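Local coordinates for DUF3299 domain-containing protein (Pseudomonas aeruginosa, PDB 4HSP), which is of unknown function but belongs to the DUF3299 family and is probably exported from the cytoplasm, its precursor bearing a signal peptide, at the interface of chains A and B. Numbering follows the deposited sequence. Chains: chain A/B, hypothetical protein.

The interface of chains A and B. Residues chain A 23-24, 29, 88-89; chain B 116, 145-147.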
loop_
_atom_site.group_PDB
_atom_site.type_symbol
_atom_site.label_atom_id
_atom_site.label_comp_id
_atom_site.label_asym_id
_atom_site.label_seq_id
_atom_site.Cartn_x
_atom_site.Cartn_y
_atom_site.Cartn_z
ATOM N N LEU A 23 -3.504 15.668 -12.234
ATOM C CA LEU A 23 -2.737 16.313 -11.168
ATOM C C LEU A 23 -2.901 17.813 -11.277
ATOM O O LEU A 23 -2.093 18.444 -11.968
ATOM C CB LEU A 23 -1.249 15.957 -11.242
ATOM C CG LEU A 23 -0.808 14.658 -10.627
ATOM C CD1 LEU A 23 0.534 14.266 -11.183
ATOM C CD2 LEU A 23 -0.784 14.760 -9.088
ATOM N N PRO A 24 -3.939 18.409 -10.637
ATOM C CA PRO A 24 -4.151 19.866 -10.753
ATOM C C PRO A 24 -2.980 20.740 -10.301
ATOM O O PRO A 24 -2.235 20.379 -9.405
ATOM C CB PRO A 24 -5.340 20.134 -9.823
ATOM C CG PRO A 24 -5.976 18.879 -9.622
ATOM C CD PRO A 24 -4.998 17.780 -9.827
ATOM N N ALA A 29 -5.585 23.009 -6.662
ATOM C CA ALA A 29 -5.723 21.996 -5.608
ATOM C C ALA A 29 -5.995 22.687 -4.253
ATOM O O ALA A 29 -6.856 22.220 -3.501
ATOM C CB ALA A 29 -4.469 21.134 -5.530
ATOM N N HIS A 88 -6.439 11.418 -3.103
ATOM C CA HIS A 88 -5.192 12.175 -3.146
ATOM C C HIS A 88 -5.270 13.390 -4.069
ATOM O O HIS A 88 -4.554 14.363 -3.856
ATOM C CB HIS A 88 -4.028 11.258 -3.547
ATOM C CG HIS A 88 -3.744 10.188 -2.528
ATOM N ND1 HIS A 88 -3.579 8.860 -2.899
ATOM C CD2 HIS A 88 -3.614 10.285 -1.183
ATOM C CE1 HIS A 88 -3.353 8.203 -1.777
ATOM N NE2 HIS A 88 -3.378 9.019 -0.718
ATOM N N VAL A 89 -6.154 13.344 -5.059
ATOM C CA VAL A 89 -6.417 14.423 -6.009
ATOM C C VAL A 89 -7.931 14.596 -6.110
ATOM O O VAL A 89 -8.646 13.643 -5.784
ATOM C CB VAL A 89 -5.793 14.137 -7.418
ATOM C CG1 VAL A 89 -4.262 14.264 -7.411
ATOM C CG2 VAL A 89 -6.241 12.785 -7.968
ATOM N N TRP B 116 5.223 16.911 -4.573
ATOM C CA TRP B 116 5.785 18.094 -5.213
ATOM C C TRP B 116 7.312 17.914 -5.172
ATOM O O TRP B 116 7.869 17.704 -4.096
ATOM C CB TRP B 116 5.371 19.413 -4.503
ATOM C CG TRP B 116 3.959 19.836 -4.759
ATOM C CD1 TRP B 116 2.908 19.775 -3.887
ATOM C CD2 TRP B 116 3.428 20.314 -5.999
ATOM N NE1 TRP B 116 1.744 20.132 -4.525
ATOM C CE2 TRP B 116 2.035 20.478 -5.823
ATOM C CE3 TRP B 116 3.994 20.616 -7.251
ATOM C CZ2 TRP B 116 1.208 20.970 -6.838
ATOM C CZ3 TRP B 116 3.172 21.091 -8.260
ATOM C CH2 TRP B 116 1.792 21.230 -8.063
ATOM N N TYR B 145 1.991 16.028 -1.980
ATOM C CA TYR B 145 0.972 16.812 -2.678
ATOM C C TYR B 145 -0.208 16.918 -1.736
ATOM O O TYR B 145 -0.802 15.902 -1.356
ATOM C CB TYR B 145 0.600 16.119 -3.999
ATOM C CG TYR B 145 -0.364 16.860 -4.896
ATOM C CD1 TYR B 145 -1.744 16.741 -4.722
ATOM C CD2 TYR B 145 0.091 17.562 -6.009
ATOM C CE1 TYR B 145 -2.640 17.374 -5.582
ATOM C CE2 TYR B 145 -0.798 18.173 -6.896
ATOM C CZ TYR B 145 -2.161 18.089 -6.668
ATOM O OH TYR B 145 -3.022 18.683 -7.551
ATOM N N GLU B 146 -0.508 18.132 -1.304
ATOM C CA GLU B 146 -1.572 18.318 -0.345
ATOM C C GLU B 146 -2.881 18.601 -1.048
ATOM O O GLU B 146 -2.968 19.479 -1.934
ATOM C CB GLU B 146 -1.233 19.428 0.655
ATOM C CG GLU B 146 -0.115 19.069 1.634
ATOM C CD GLU B 146 -0.427 18.154 2.813
ATOM O OE1 GLU B 146 -1.610 17.778 2.996
ATOM O OE2 GLU B 146 0.519 17.825 3.567
ATOM N N TYR B 147 -3.899 17.811 -0.655
ATOM C CA TYR B 147 -5.271 17.929 -1.116
ATOM C C TYR B 147 -6.199 17.266 -0.112
ATOM O O TYR B 147 -5.990 16.102 0.231
ATOM C CB TYR B 147 -5.483 17.355 -2.551
ATOM C CG TYR B 147 -6.943 17.177 -2.895
ATOM C CD1 TYR B 147 -7.733 18.267 -3.256
ATOM C CD2 TYR B 147 -7.567 15.941 -2.748
ATOM C CE1 TYR B 147 -9.098 18.124 -3.494
ATOM C CE2 TYR B 147 -8.929 15.784 -2.986
ATOM C CZ TYR B 147 -9.689 16.876 -3.377
ATOM O OH TYR B 147 -11.029 16.709 -3.649
HETATM O O HOH W 1 -2.975 14.256 -1.569
#
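B:Tyr145 reaches across to A:Pro24 in one patch of a two-fold symmetric interface between two copies of a DUF3299 family protein, a patch that recurs with the chains exchanged. Here the C-terminal stretch of chain B lies against loops and helix 26-34 of chain A. The pairing may or may not be the biological one.

Polar contacts sit at both ends of B:Tyr145. Its phenol OH donates a hydrogen bond to the backbone O of A:Pro24 at 2.6 Å; the C=O...donor angle is 122°, with the donor tilted 21° from the carbonyl plane. The same oxygen lies at the edge of the phenol ring, in its plane. At the backbone end, water 1 links the two chains, 2.7 Å from O of B:Tyr145 and 2.8 Å from O of A:His88.

Apolar groups flank the phenol. CD2 of A:Leu23 stands over one face near the rim, 4.1 Å from CE2 of B:Tyr145, while CG1 of A:Val89 approaches CE1 of that ring at 4.0 Å, the two side chains crossing at about a right angle. CB of A:Ala29, on helix 26-34, meets the hydroxyl-bearing CZ of B:Tyr145 at 4.0 Å. The ring is directed into this pocket by a chi1 of -175°, which sets CG opposite the backbone N. Within chain B, CD2 of B:Tyr145 sits over one face of the B:Trp116 indole, toward its rim, a second-shell neighbour that may steady it.

B:Tyr147 takes a peptide on its ring: the backbone carbonyl carbon C of A:Val89 lies over the face, 3.9 Å from the centroid. Beside it, CB of B:Tyr147 packs 3.4 Å from the carbonyl O of A:His88; here A:His88 presents its main-chain oxygen, with the imidazole pointing elsewhere.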